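Local coordinates for protein spondin-1 (Homo sapiens, PDB 3COO) that probably serves in cell adhesion as a secreted glycoprotein of the extracellular matrix, and binds heparin through its reelin-N domain, at residues Glu19-Arg24 / Asn105-Val110; Ser55-Leu60 / Arg120-Trp125; Thr72-Arg77 / Ile136-Ile141. All coordinates share one frame; numbering follows the deposited sequence. Where two conformers were deposited one is given.

Contact 1: Glu19-Arg24 / Asn105-Val110; sequences EGYCSR and NCPVAV
Cys22 holds its SG anti to the carbonyl carbon (chi1 -51°), while Cys106 swings SG to lie opposite its own N (chi1 -176°), and the two turns bring the sulfurs together in a disulfide, SG to SG 2.1 Å. This bond of the Reeler domain illustrates how a covalent clasp can join two irregular pieces of chain: the loop leading into strand 25-27 and the corner between strands 100-103 and 110-112. Its C-S-S-C torsion of 85° is close to the relaxed right angle. Both half-cystines sit in beta turns, Cys22 third in a type II turn from Gly20 to Ser23 and Cys106 first in a type I turn from Cys106 to Ala109.

Beside the sulfurs, Asn105 O gathers several donors. Cys22 N donates to Asn105 O at 2.9 Å from somewhat off the carbonyl plane, and Tyr21 CA makes a CA-H...O contact with Asn105 O at 3.3 Å. Water 1 accepts from Arg24 N at 3.1 Å and returns a weak bond to Asn105 O, so it spans the two loops.

The Tyr21 ring continues the contact. Pro107 crosses it at about a right angle, setting CD over one face in a CH-pi contact, 3.9 Å from the Tyr21 ring centroid, while Asn105 O lies at the ring edge, 3.3 Å from Tyr21 CD1. Glu85 touches both Tyr21 and Pro107. A serine in place of Pro107, lacking the ring CD, would probably leave that face of Tyr21 without its CH-pi partner and the phenol freer to turn. Next to the disulfide, Val108 CG2 rests against Cys22 SG at 3.9 Å.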
# COMPACT_ATOMS: atom_id res chain seq x y z
N GLU A 19 26.44 -7.42 1.17
CA GLU A 19 24.98 -7.63 1.06
C GLU A 19 24.29 -8.24 2.29
O GLU A 19 23.40 -9.08 2.14
CB GLU A 19 24.72 -8.61 -0.09
CG GLU A 19 25.71 -9.81 -0.08
CD GLU A 19 25.55 -10.75 -1.26
OE1 GLU A 19 24.51 -11.45 -1.31
OE2 GLU A 19 26.46 -10.80 -2.12
N GLY A 20 24.67 -7.82 3.49
CA GLY A 20 24.15 -8.45 4.70
C GLY A 20 22.64 -8.37 4.94
O GLY A 20 21.90 -7.70 4.21
N TYR A 21 22.18 -9.07 5.96
CA TYR A 21 20.82 -8.90 6.44
C TYR A 21 20.58 -7.44 6.81
O TYR A 21 21.47 -6.79 7.40
CB TYR A 21 20.56 -9.78 7.68
CG TYR A 21 20.32 -11.26 7.39
CD1 TYR A 21 19.56 -11.66 6.28
CD2 TYR A 21 20.82 -12.25 8.24
CE1 TYR A 21 19.34 -13.01 6.00
CE2 TYR A 21 20.59 -13.61 7.98
CZ TYR A 21 19.85 -13.98 6.86
OH TYR A 21 19.61 -15.32 6.59
N CYS A 22 19.39 -6.93 6.46
CA CYS A 22 18.94 -5.57 6.81
C CYS A 22 19.61 -4.45 6.02
O CYS A 22 19.37 -3.28 6.28
CB CYS A 22 19.03 -5.35 8.35
SG CYS A 22 18.20 -6.70 9.27
N SER A 23 20.38 -4.80 4.98
CA SER A 23 21.06 -3.79 4.17
C SER A 23 20.07 -2.81 3.55
O SER A 23 20.43 -1.70 3.20
CB SER A 23 21.91 -4.46 3.09
OG SER A 23 21.04 -5.05 2.13
N ARG A 24 18.80 -3.19 3.47
CA ARG A 24 17.79 -2.33 2.83
C ARG A 24 16.90 -1.58 3.83
O ARG A 24 15.89 -1.00 3.45
CB ARG A 24 16.92 -3.17 1.87
CG ARG A 24 17.72 -3.73 0.70
CD ARG A 24 16.79 -4.62 -0.07
NE ARG A 24 17.46 -5.44 -1.07
CZ ARG A 24 16.81 -6.28 -1.88
NH1 ARG A 24 15.48 -6.38 -1.80
NH2 ARG A 24 17.47 -7.00 -2.76
N ASN A 105 14.88 -10.84 4.03
CA ASN A 105 16.17 -10.16 3.95
C ASN A 105 16.64 -9.52 5.24
O ASN A 105 17.77 -9.07 5.33
CB ASN A 105 16.18 -9.17 2.79
CG ASN A 105 16.29 -9.87 1.47
OD1 ASN A 105 17.03 -10.87 1.36
ND2 ASN A 105 15.55 -9.39 0.45
N CYS A 106 15.76 -9.51 6.25
CA CYS A 106 16.02 -8.88 7.54
C CYS A 106 15.14 -9.53 8.57
O CYS A 106 14.05 -9.04 8.86
CB CYS A 106 15.74 -7.38 7.47
SG CYS A 106 16.14 -6.53 9.01
N PRO A 107 15.58 -10.70 9.10
CA PRO A 107 14.67 -11.53 9.92
C PRO A 107 14.20 -10.92 11.24
O PRO A 107 13.28 -11.44 11.85
CB PRO A 107 15.46 -12.83 10.14
CG PRO A 107 16.58 -12.79 9.08
CD PRO A 107 16.89 -11.34 8.89
N VAL A 108 14.78 -9.80 11.64
CA VAL A 108 14.33 -9.08 12.83
C VAL A 108 13.21 -8.06 12.51
O VAL A 108 12.65 -7.44 13.41
CB VAL A 108 15.53 -8.39 13.59
CG1 VAL A 108 16.42 -9.43 14.35
CG2 VAL A 108 16.38 -7.55 12.64
N ALA A 109 12.88 -7.87 11.23
CA ALA A 109 11.85 -6.91 10.85
C ALA A 109 10.58 -7.71 10.56
O ALA A 109 10.66 -8.89 10.24
CB ALA A 109 12.32 -6.15 9.59
N VAL A 110 9.41 -7.08 10.64
CA VAL A 110 8.16 -7.76 10.33
C VAL A 110 7.54 -7.08 9.09
O VAL A 110 7.57 -5.85 8.98
CB VAL A 110 7.18 -7.74 11.52
CG1 VAL A 110 5.80 -8.38 11.12
CG2 VAL A 110 7.77 -8.50 12.74
O HOH W 1 17.54 -5.99 3.96

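Contact 2: Ser55-Leu60 / Arg120-Trp125; sequences SYRVTL and RIQVFW
Val58 N donates to Val123 O at 2.7 Å and almost straight (174° at the hydrogen), the shortest of six backbone bonds that pair strands 55-62 and 120-126. They are the central, antiparallel pair of a four-stranded sheet in a beta sandwich, consistent with the E-set relationship of the Reeler domain. Hydrogen-bonded pairs alternate with non-hydrogen-bonded ones, and at one end Tyr56 O takes both Trp125 N at 2.8 Å and a CA-H...O contact from Phe124 CA at 3.2 Å.

The alternation gives the sheet two unlike faces. Tyr56, Val58, Leu60, Ile121, Val123 and Trp125 share one face, from which Val58, Leu60, Val123 and Trp125 reach the second sheet. Val58 CG1 presses on Trp125 CB at 3.6 Å, and Leu60 CB meets Ile121 CG1 at 3.8 Å. With CG opposite its backbone N (chi1 173°), Trp125 brings CE3 to within 3.9 Å of Tyr56 CD2; its NE1 is hydrogen-bonded to Ala89 O, which is likely to hold the indole in this rotation.

The other face is more polar. Arg57 runs alongside Phe124, whose CE1 stands over one side of the guanidinium, 3.9 Å from Arg57 NH2, with the two planes 63° apart. A salt bridge from Arg57 NE to Glu44 holds the charged end. Farther along, Gln122 and Thr59 lie side by side, Gln122 CG to Thr59 CB 3.6 Å.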
# COMPACT_ATOMS: atom_id res chain seq x y z
N SER A 55 6.16 -8.75 27.20
CA SER A 55 5.51 -8.79 25.85
C SER A 55 4.53 -7.63 25.66
O SER A 55 3.51 -7.57 26.36
CB SER A 55 4.68 -10.12 25.71
OG SER A 55 3.93 -10.14 24.48
N TYR A 56 4.81 -6.75 24.71
CA TYR A 56 3.96 -5.60 24.39
C TYR A 56 3.23 -5.88 23.08
O TYR A 56 3.81 -6.44 22.16
CB TYR A 56 4.80 -4.31 24.20
CG TYR A 56 5.41 -3.88 25.51
CD1 TYR A 56 4.67 -3.11 26.44
CD2 TYR A 56 6.68 -4.33 25.88
CE1 TYR A 56 5.24 -2.78 27.69
CE2 TYR A 56 7.24 -3.99 27.08
CZ TYR A 56 6.51 -3.24 27.98
OH TYR A 56 7.08 -2.95 29.16
N ARG A 57 1.99 -5.45 23.00
CA ARG A 57 1.21 -5.61 21.79
C ARG A 57 1.44 -4.30 20.99
O ARG A 57 1.25 -3.19 21.52
CB ARG A 57 -0.25 -5.85 22.20
CG ARG A 57 -1.17 -6.33 21.11
CD ARG A 57 -2.65 -6.33 21.64
NE ARG A 57 -2.93 -7.29 22.73
CZ ARG A 57 -3.23 -8.57 22.52
NH1 ARG A 57 -3.48 -9.38 23.53
NH2 ARG A 57 -3.28 -9.03 21.27
N VAL A 58 1.93 -4.45 19.77
CA VAL A 58 2.17 -3.27 18.91
C VAL A 58 1.30 -3.28 17.66
O VAL A 58 1.23 -4.30 16.95
CB VAL A 58 3.68 -2.88 18.73
CG1 VAL A 58 4.72 -3.62 19.72
CG2 VAL A 58 4.13 -2.57 17.29
N THR A 59 0.52 -2.22 17.50
CA THR A 59 -0.37 -2.11 16.33
C THR A 59 -0.13 -0.92 15.43
O THR A 59 0.10 0.22 15.91
CB THR A 59 -1.87 -2.39 16.61
OG1 THR A 59 -2.76 -1.45 15.94
CG2 THR A 59 -2.18 -2.54 17.99
N LEU A 60 -0.16 -1.23 14.14
CA LEU A 60 -0.19 -0.25 13.07
C LEU A 60 -1.60 -0.17 12.56
O LEU A 60 -2.18 -1.18 12.15
CB LEU A 60 0.79 -0.71 11.96
CG LEU A 60 0.78 0.07 10.65
CD1 LEU A 60 1.37 1.42 10.95
CD2 LEU A 60 1.67 -0.68 9.69
N ARG A 120 -5.52 -2.51 9.87
CA ARG A 120 -4.79 -2.73 11.10
C ARG A 120 -4.00 -4.02 11.02
O ARG A 120 -4.49 -5.01 10.47
CB ARG A 120 -5.77 -2.84 12.30
CG ARG A 120 -5.07 -2.92 13.66
CD ARG A 120 -6.04 -3.01 14.82
NE ARG A 120 -7.06 -1.96 14.74
CZ ARG A 120 -7.08 -0.83 15.45
NH1 ARG A 120 -6.14 -0.54 16.36
NH2 ARG A 120 -8.06 0.04 15.27
N ILE A 121 -2.82 -4.02 11.61
CA ILE A 121 -2.03 -5.22 11.85
C ILE A 121 -1.48 -5.15 13.29
O ILE A 121 -1.31 -4.06 13.83
CB ILE A 121 -0.89 -5.44 10.82
CG1 ILE A 121 0.15 -4.30 10.80
CG2 ILE A 121 -1.48 -5.74 9.40
CD1 ILE A 121 1.32 -4.52 11.78
N GLN A 122 -1.18 -6.31 13.88
CA GLN A 122 -0.62 -6.32 15.23
C GLN A 122 0.44 -7.38 15.37
O GLN A 122 0.36 -8.43 14.73
CB GLN A 122 -1.68 -6.65 16.28
CG GLN A 122 -2.90 -5.80 16.38
CD GLN A 122 -3.81 -6.27 17.52
OE1 GLN A 122 -4.93 -6.69 17.28
NE2 GLN A 122 -3.29 -6.26 18.76
N VAL A 123 1.42 -7.12 16.25
CA VAL A 123 2.50 -8.03 16.56
C VAL A 123 2.82 -7.91 18.06
O VAL A 123 2.53 -6.86 18.69
CB VAL A 123 3.75 -7.68 15.66
CG1 VAL A 123 4.34 -6.33 16.03
CG2 VAL A 123 4.81 -8.78 15.73
N PHE A 124 3.42 -8.95 18.65
CA PHE A 124 4.02 -8.75 19.99
C PHE A 124 5.47 -8.34 19.82
O PHE A 124 6.14 -8.69 18.83
CB PHE A 124 3.94 -10.00 20.89
CG PHE A 124 2.53 -10.52 21.11
CD1 PHE A 124 1.58 -9.77 21.83
CD2 PHE A 124 2.16 -11.79 20.66
CE1 PHE A 124 0.31 -10.24 22.07
CE2 PHE A 124 0.86 -12.31 20.94
CZ PHE A 124 -0.09 -11.53 21.63
N TRP A 125 5.96 -7.59 20.81
CA TRP A 125 7.38 -7.22 20.82
C TRP A 125 7.84 -7.43 22.25
O TRP A 125 7.22 -6.91 23.21
CB TRP A 125 7.57 -5.77 20.38
CG TRP A 125 9.02 -5.26 20.54
CD1 TRP A 125 10.07 -5.51 19.70
CD2 TRP A 125 9.54 -4.41 21.58
NE1 TRP A 125 11.21 -4.86 20.13
CE2 TRP A 125 10.91 -4.18 21.30
CE3 TRP A 125 8.98 -3.83 22.73
CZ2 TRP A 125 11.73 -3.39 22.12
CZ3 TRP A 125 9.81 -3.03 23.56
CH2 TRP A 125 11.15 -2.79 23.22

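Contact 3: Thr72-Arg77 / Ile136-Ile141; sequences TLIALR and ILKASI
Ile136 opens the pairing of strands 72-77 and 135-140, its N donating to Leu76 O at 2.7 Å while its O accepts from Leu76 N. The pair forms the antiparallel middle of the larger sheet of the beta sandwich, a worked example of a sheet whose two faces serve different partners. Leu137 follows in a non-hydrogen-bonded pair with Ala75, its CG a loose 4.5 Å from Ala75 CB on the face turned to the opposing sheet, where Val58 meets Leu137.

Lys138 returns to the other face. Its O accepts from Ile74 N at 2.9 Å, and its N donates to Ile74 O. A bend in the lysine chain at chi3 (-51°) lays the CE methylene against two hydrocarbon tips: Lys138 CE is 3.8 Å from Leu76 CD1 and 3.9 Å from Ile74 CD1. The leucine crosses the lysine at about a right angle, and Phe149 packs on both Lys138 and Ile74, so the aliphatic part of the lysine has Leu76, Ile74 and Phe149 as apolar neighbours.

Ala139 again faces the opposing sheet, its CA 3.3 Å from Thr72 O in a CA-H...O contact. That same oxygen takes the hydrogen bond from Ser140 N. Past Ser140 the strand ends, and Ile141 O accepts from Gln29 of the second subunit. Thr72 OG1 bonds to Arg145 of that subunit and to water 2, with Thr72 OG1 to water 2 at 2.7 Å.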
# COMPACT_ATOMS: atom_id res chain seq x y z
N THR A 72 6.37 -2.33 6.80
CA THR A 72 7.52 -2.93 7.45
C THR A 72 7.64 -2.34 8.85
O THR A 72 7.57 -1.12 8.99
CB THR A 72 8.85 -2.64 6.65
OG1 THR A 72 8.70 -2.99 5.28
CG2 THR A 72 10.00 -3.48 7.24
N LEU A 73 7.86 -3.21 9.85
CA LEU A 73 8.01 -2.82 11.24
C LEU A 73 9.37 -3.23 11.77
O LEU A 73 9.75 -4.40 11.63
CB LEU A 73 7.01 -3.64 12.05
CG LEU A 73 6.12 -3.09 13.15
CD1 LEU A 73 5.55 -4.28 13.94
CD2 LEU A 73 6.78 -2.06 13.99
N ILE A 74 10.04 -2.33 12.47
CA ILE A 74 11.34 -2.64 13.07
C ILE A 74 11.42 -2.06 14.50
O ILE A 74 10.60 -1.22 14.89
CB ILE A 74 12.56 -2.11 12.24
CG1 ILE A 74 12.60 -0.58 12.20
CG2 ILE A 74 12.58 -2.70 10.80
CD1 ILE A 74 13.76 0.00 11.38
N ALA A 75 12.42 -2.51 15.25
CA ALA A 75 12.73 -1.88 16.55
C ALA A 75 14.22 -1.66 16.66
O ALA A 75 14.95 -2.65 16.64
CB ALA A 75 12.25 -2.78 17.68
N LEU A 76 14.66 -0.40 16.81
CA LEU A 76 16.07 -0.07 16.82
C LEU A 76 16.53 0.46 18.17
O LEU A 76 15.76 1.13 18.87
CB LEU A 76 16.41 1.01 15.78
CG LEU A 76 16.06 0.61 14.33
CD1 LEU A 76 16.61 1.62 13.36
CD2 LEU A 76 16.56 -0.76 13.98
N ARG A 77 17.80 0.18 18.48
CA ARG A 77 18.56 0.91 19.52
C ARG A 77 18.59 2.35 19.05
O ARG A 77 18.79 2.60 17.85
CB ARG A 77 20.02 0.47 19.58
CG ARG A 77 20.28 -0.93 19.93
CD ARG A 77 21.75 -1.11 20.29
NE ARG A 77 21.89 -2.38 20.96
CZ ARG A 77 22.11 -2.56 22.26
NH1 ARG A 77 22.16 -3.81 22.71
NH2 ARG A 77 22.31 -1.54 23.10
N ILE A 136 13.62 2.58 19.61
CA ILE A 136 12.63 3.26 18.79
C ILE A 136 11.95 2.19 17.93
O ILE A 136 12.61 1.52 17.14
CB ILE A 136 13.28 4.31 17.83
CG1 ILE A 136 14.35 5.16 18.54
CG2 ILE A 136 12.21 5.20 17.17
CD1 ILE A 136 13.87 6.03 19.65
N LEU A 137 10.64 2.02 18.12
CA LEU A 137 9.80 1.14 17.32
C LEU A 137 9.37 2.01 16.14
O LEU A 137 8.95 3.15 16.35
CB LEU A 137 8.57 0.66 18.12
CG LEU A 137 8.70 -0.49 19.15
CD1 LEU A 137 9.63 -0.09 20.24
CD2 LEU A 137 7.34 -0.81 19.84
N LYS A 138 9.51 1.47 14.91
CA LYS A 138 9.29 2.26 13.70
C LYS A 138 8.53 1.45 12.66
O LYS A 138 8.82 0.28 12.42
CB LYS A 138 10.66 2.71 13.13
CG LYS A 138 11.47 3.62 14.12
CD LYS A 138 12.57 4.48 13.47
CE LYS A 138 13.53 3.71 12.58
NZ LYS A 138 14.81 4.50 12.28
N ALA A 139 7.57 2.08 12.00
CA ALA A 139 6.88 1.44 10.88
C ALA A 139 7.09 2.27 9.61
O ALA A 139 7.30 3.49 9.68
CB ALA A 139 5.36 1.26 11.20
N SER A 140 7.08 1.60 8.45
CA SER A 140 7.04 2.32 7.19
C SER A 140 5.93 1.74 6.31
O SER A 140 5.71 0.53 6.31
CB SER A 140 8.38 2.23 6.47
OG SER A 140 8.23 2.62 5.14
N ILE A 141 5.22 2.62 5.61
CA ILE A 141 4.04 2.30 4.81
C ILE A 141 4.40 2.53 3.31
O ILE A 141 3.62 2.26 2.41
CB ILE A 141 2.87 3.22 5.34
CG1 ILE A 141 1.84 2.43 6.13
CG2 ILE A 141 2.33 4.18 4.37
CD1 ILE A 141 2.43 1.46 6.97
O HOH W 2 7.53 -0.94 3.88

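Contacts 2 and 3 lie in the two facing sheets of one sandwich, their centres about 11 Å apart, and each chain passage from 55-62 to 72-77 and from 120-126 to 135-140 moves from one sheet to the other. Side chains interlock between them: Trp125 NE1 lies 3.4 Å from Ala75 CB, and Leu60 CD2 3.5 Å from Ile141 CD1. Contact 1 lies at the corner leading into strand 110-112, the neighbour of 72-77, about 12 Å from contact 3 between centres, and a probable hydrogen bond from Leu73 N to Val110 O (2.8 Å) carries its corner into the sheet. Contacts 1 and 2 flank the chain's centre on opposite sides, about 20 Å apart.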